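Local coordinates for protein beta-lactamase (Sphaerobacter thermophilus, PDB 4EWF) that probably hydrolyses beta-lactams to substituted beta-amino acids, as a member of the class A beta-lactamase family, at residues A[198-203]-A[254-259]; A[225-230]-A[240-245]. All coordinates share one frame; numbering follows the deposited sequence.

Contact 1 of 2, residues A[198-203]-A[254-259]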
# COMPACT_ATOMS: atom_id res chain seq x y z
N PRO A 198 -6.32 -6.64 8.71
CA PRO A 198 -7.64 -6.45 8.09
C PRO A 198 -8.44 -5.26 8.63
O PRO A 198 -9.63 -5.17 8.34
CB PRO A 198 -8.38 -7.73 8.48
CG PRO A 198 -7.87 -8.01 9.85
CD PRO A 198 -6.39 -7.63 9.81
N ARG A 199 -7.81 -4.37 9.38
CA ARG A 199 -8.56 -3.36 10.14
C ARG A 199 -8.79 -2.07 9.36
O ARG A 199 -9.48 -1.17 9.84
CB ARG A 199 -7.82 -3.04 11.45
CG ARG A 199 -7.71 -4.22 12.41
CD ARG A 199 -6.81 -3.88 13.58
NE ARG A 199 -6.54 -5.03 14.45
CZ ARG A 199 -5.65 -5.97 14.17
NH1 ARG A 199 -4.96 -5.90 13.03
NH2 ARG A 199 -5.44 -6.98 15.01
N ARG A 200 -8.20 -1.96 8.18
CA ARG A 200 -8.33 -0.71 7.42
C ARG A 200 -9.20 -0.94 6.17
O ARG A 200 -10.41 -1.10 6.28
CB ARG A 200 -6.95 -0.11 7.12
CG ARG A 200 -6.11 0.02 8.41
CD ARG A 200 -4.71 0.60 8.21
NE ARG A 200 -3.90 0.40 9.41
CZ ARG A 200 -2.64 0.81 9.56
NH1 ARG A 200 -2.02 1.47 8.59
NH2 ARG A 200 -2.01 0.55 10.70
N ILE A 201 -8.58 -0.98 4.99
CA ILE A 201 -9.35 -1.28 3.78
C ILE A 201 -10.12 -2.59 3.98
O ILE A 201 -11.28 -2.73 3.57
CB ILE A 201 -8.45 -1.36 2.53
CG1 ILE A 201 -8.01 0.04 2.11
CG2 ILE A 201 -9.17 -2.09 1.40
CD1 ILE A 201 -6.89 0.07 1.09
N GLY A 202 -9.48 -3.55 4.64
CA GLY A 202 -10.08 -4.86 4.73
C GLY A 202 -11.27 -4.99 5.68
O GLY A 202 -11.96 -6.01 5.70
N ARG A 203 -11.52 -3.96 6.48
CA ARG A 203 -12.43 -4.15 7.60
C ARG A 203 -13.86 -4.52 7.20
O ARG A 203 -14.47 -5.44 7.77
CB ARG A 203 -12.45 -2.92 8.50
CG ARG A 203 -13.32 -3.17 9.71
CD ARG A 203 -13.16 -2.08 10.73
NE ARG A 203 -14.28 -2.07 11.65
CZ ARG A 203 -14.39 -1.22 12.67
NH1 ARG A 203 -15.46 -1.27 13.46
NH2 ARG A 203 -13.42 -0.32 12.89
N GLN A 254 -9.91 3.20 12.08
CA GLN A 254 -11.37 3.33 11.98
C GLN A 254 -11.78 4.24 10.80
O GLN A 254 -12.75 3.96 10.09
CB GLN A 254 -11.94 3.86 13.30
CG GLN A 254 -13.45 4.08 13.27
CD GLN A 254 -14.14 3.33 14.38
OE1 GLN A 254 -14.58 2.18 14.20
NE2 GLN A 254 -14.23 3.95 15.56
N ALA A 255 -11.05 5.33 10.61
CA ALA A 255 -11.35 6.27 9.53
C ALA A 255 -11.22 5.59 8.17
O ALA A 255 -12.09 5.74 7.32
CB ALA A 255 -10.42 7.48 9.60
N ILE A 256 -10.13 4.87 7.94
CA ILE A 256 -9.95 4.20 6.67
C ILE A 256 -11.04 3.15 6.45
O ILE A 256 -11.60 3.07 5.37
CB ILE A 256 -8.54 3.56 6.54
CG1 ILE A 256 -7.48 4.67 6.64
CG2 ILE A 256 -8.43 2.83 5.20
CD1 ILE A 256 -6.03 4.18 6.73
N GLY A 257 -11.35 2.36 7.48
CA GLY A 257 -12.42 1.38 7.37
C GLY A 257 -13.77 2.02 7.01
O GLY A 257 -14.49 1.51 6.14
N ASP A 258 -14.09 3.13 7.67
CA ASP A 258 -15.37 3.83 7.43
C ASP A 258 -15.45 4.46 6.04
O ASP A 258 -16.49 4.44 5.37
CB ASP A 258 -15.59 4.93 8.48
CG ASP A 258 -15.96 4.37 9.86
OD1 ASP A 258 -16.36 3.19 9.94
OD2 ASP A 258 -15.84 5.11 10.86
N ILE A 259 -14.36 5.06 5.62
CA ILE A 259 -14.31 5.65 4.28
C ILE A 259 -14.49 4.56 3.21
O ILE A 259 -15.26 4.72 2.25
CB ILE A 259 -12.98 6.40 4.09
CG1 ILE A 259 -12.99 7.69 4.92
CG2 ILE A 259 -12.71 6.69 2.62
CD1 ILE A 259 -11.57 8.32 5.10
O HOH W 1 -17.24 0.77 15.23

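Contact 2 of 2, residues A[225-230]-A[240-245]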
# COMPACT_ATOMS: atom_id res chain seq x y z
N ASN A 225 -1.98 4.82 6.94
CA ASN A 225 -2.32 4.73 5.52
C ASN A 225 -2.73 3.30 5.15
O ASN A 225 -2.34 2.35 5.84
CB ASN A 225 -1.12 5.12 4.61
CG ASN A 225 -0.42 6.39 5.04
OD1 ASN A 225 -1.04 7.34 5.52
ND2 ASN A 225 0.91 6.43 4.83
N ASP A 226 -3.47 3.16 4.06
CA ASP A 226 -3.72 1.85 3.44
C ASP A 226 -4.01 2.05 1.95
O ASP A 226 -4.76 2.95 1.57
CB ASP A 226 -4.87 1.11 4.15
CG ASP A 226 -4.79 -0.42 3.97
OD1 ASP A 226 -3.77 -0.93 3.46
OD2 ASP A 226 -5.76 -1.11 4.35
N VAL A 227 -3.39 1.24 1.11
CA VAL A 227 -3.53 1.38 -0.34
C VAL A 227 -3.83 0.02 -0.92
O VAL A 227 -3.07 -0.92 -0.71
CB VAL A 227 -2.22 1.90 -0.98
CG1 VAL A 227 -2.31 1.79 -2.52
CG2 VAL A 227 -1.92 3.33 -0.53
N GLY A 228 -4.95 -0.12 -1.63
CA GLY A 228 -5.26 -1.44 -2.17
C GLY A 228 -6.49 -1.52 -3.04
O GLY A 228 -6.91 -0.53 -3.64
N PHE A 229 -7.06 -2.72 -3.11
CA PHE A 229 -8.19 -2.94 -3.98
C PHE A 229 -9.18 -3.90 -3.34
O PHE A 229 -8.82 -4.72 -2.49
CB PHE A 229 -7.72 -3.54 -5.31
CG PHE A 229 -7.18 -4.93 -5.17
CD1 PHE A 229 -7.99 -6.03 -5.38
CD2 PHE A 229 -5.85 -5.13 -4.79
CE1 PHE A 229 -7.49 -7.32 -5.24
CE2 PHE A 229 -5.34 -6.42 -4.65
CZ PHE A 229 -6.16 -7.51 -4.86
N ILE A 230 -10.43 -3.80 -3.76
CA ILE A 230 -11.44 -4.78 -3.39
C ILE A 230 -12.16 -5.24 -4.65
O ILE A 230 -12.66 -4.41 -5.43
CB ILE A 230 -12.44 -4.21 -2.38
CG1 ILE A 230 -11.73 -3.83 -1.09
CG2 ILE A 230 -13.54 -5.22 -2.09
CD1 ILE A 230 -12.54 -2.93 -0.21
N ALA A 240 -7.03 4.35 -2.19
CA ALA A 240 -5.77 4.86 -1.65
C ALA A 240 -6.09 5.95 -0.62
O ALA A 240 -6.51 7.05 -0.97
CB ALA A 240 -4.88 5.40 -2.78
N VAL A 241 -5.94 5.62 0.66
CA VAL A 241 -6.25 6.57 1.71
C VAL A 241 -5.03 6.79 2.59
O VAL A 241 -4.43 5.84 3.07
CB VAL A 241 -7.42 6.08 2.58
CG1 VAL A 241 -7.70 7.05 3.72
CG2 VAL A 241 -8.66 5.91 1.70
N PHE A 242 -4.67 8.06 2.76
CA PHE A 242 -3.59 8.46 3.65
C PHE A 242 -4.16 9.30 4.77
O PHE A 242 -5.02 10.14 4.52
CB PHE A 242 -2.52 9.24 2.86
CG PHE A 242 -1.77 8.37 1.89
CD1 PHE A 242 -0.48 7.94 2.17
CD2 PHE A 242 -2.38 7.92 0.72
CE1 PHE A 242 0.22 7.11 1.29
CE2 PHE A 242 -1.69 7.09 -0.18
CZ PHE A 242 -0.39 6.68 0.12
N THR A 243 -3.71 9.07 6.00
CA THR A 243 -4.18 9.93 7.09
C THR A 243 -3.01 10.39 7.94
O THR A 243 -2.03 9.67 8.14
CB THR A 243 -5.26 9.28 8.01
OG1 THR A 243 -4.63 8.44 8.99
CG2 THR A 243 -6.29 8.47 7.21
N GLU A 244 -3.14 11.59 8.48
CA GLU A 244 -2.05 12.24 9.17
C GLU A 244 -2.60 13.00 10.36
O GLU A 244 -3.59 13.74 10.25
CB GLU A 244 -1.39 13.17 8.14
CG GLU A 244 -0.46 14.21 8.62
CD GLU A 244 0.02 15.06 7.45
OE1 GLU A 244 0.56 14.48 6.49
OE2 GLU A 244 -0.16 16.30 7.49
N ASN A 245 -1.96 12.82 11.51
CA ASN A 245 -2.34 13.54 12.73
C ASN A 245 -3.76 13.31 13.24
O ASN A 245 -4.30 14.17 13.93
CB ASN A 245 -2.11 15.04 12.54
CG ASN A 245 -0.66 15.36 12.25
OD1 ASN A 245 0.24 14.78 12.87
ND2 ASN A 245 -0.43 16.24 11.28
O HOH W 2 -0.19 9.97 6.01

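Contact 1 of 2, residues A[198-203]-A[254-259]
Arg200 lies against Ile256 with the aliphatic part of its side chain and leads its charged end away from 254-259. Its CB rests on the CG2 branch of Ile256 at 3.8 Å. With CG beside the backbone N (chi1 -52°) and the chain extended from there to NE, Arg200 CD comes 4.1 Å from Ile256 CD1; the two side chains cross obliquely. Beyond CD, NE forms a salt bridge with Glu253, the helix residue just before Gln254, while NH2 and NH1 reach the sheet, bonding to Ser219 OG and the carbonyl of Asn225. The backbone of Arg200 also touches the helix, its O receiving a CA-H...O contact from Gly257 CA at 3.4 Å. That same oxygen closes the type I turn from Arg200 to Arg203. Gly257 has no CB on the side facing the turn, where Arg200 O and the Arg203 side chain pass close by. Nearer the surface, Arg203 NH2 donates to Gln254 OE1 (3.1 Å), a bent bond with the donor tilted from the carbonyl plane, and a water links Arg203 NH1 to the same oxygen. Ile201 CG1 adds a looser apolar touch to Ile256 CG2. The turn, in the loop between helix 182-192 and strand 212-220, thus sits beside helix 249-266, while Ile201 and Ile256 both reach strands 223-232 and 235-244.

Contact 2 of 2, residues A[225-230]-A[240-245]
Asp226 and Val241 face each other as a hydrogen-bonded pair in the beta hairpin of strands 223-232 and 235-244, part of the five-stranded antiparallel sheet; the axes of the segments 225-230 and 240-244 run at 177°, antiparallel. Two backbone bonds join them: Asp226 N donates to Val241 O at 3.0 Å, and Val241 N returns a bond to Asp226 O at 3.1 Å, both nearly straight. Val241 O also receives a CA-H...O contact from Asn225 CA.

A side-chain bond carries the link further. Asn225 turns its CG beside its own backbone N (chi1 -47°), and OD1 accepts the N-H of Thr243 in the plane of the amide at 3.2 Å. A water gives one hydrogen to this OD1 and another to Thr243 O, so the side-chain oxygen has two donors. The other end of the amide is held outside the hairpin, ND2 donating to Arg49 O, while Thr243 OG1 bonds to Val224 O.

Apolar and amide-ring packing covers the face that bears Asn225, Val227, Ala240 and Phe242. The Asn225 amide lies obliquely by the Phe242 ring, the planes 46° apart, with Asn225 CG 3.3 Å from Phe242 CD1. At the far end of the ring Val227 CG2 touches Phe242 CZ at 3.7 Å and also meets Ala240 CB at 4.3 Å. Helix 164-175 packs on this face through Tyr167 and Val171 against Val227, and Pro164 against Phe242. From the other face Asp226 sends its carboxylate away from Val241, OD1 to Ser215 OG and OD2 to Ile201 N.

Chemically, the Asp226-Val241 pair satisfies its own backbone N and O, one buried amide has both its oxygen and its nitrogen bonded, and a buried carboxylate has its charge probably eased by these donors.

How the contacts relate
Contact 1 and contact 2 lie with their centres about 9 Å apart and touch directly. Two probable hydrogen bonds join them, Ile201 N to Asp226 OD2 and Arg200 NH1 to Asn225 O, each 2.9 Å. Ile201 CD1 also packs 3.3 Å from Gly228 N. Segment 198-203 therefore leans on strand 223-232, and helix 249-266, which follows strand 235-244 in the chain, places Ile256 on Val241 and Thr243. A sulfate ion, probably from the crystallisation liquor, lies about 4 Å from the Arg200 side chain. Arg200 and Val227 come near, without touching, the residues of an SxxK pattern, which probably marks the active site as in class A beta-lactamases.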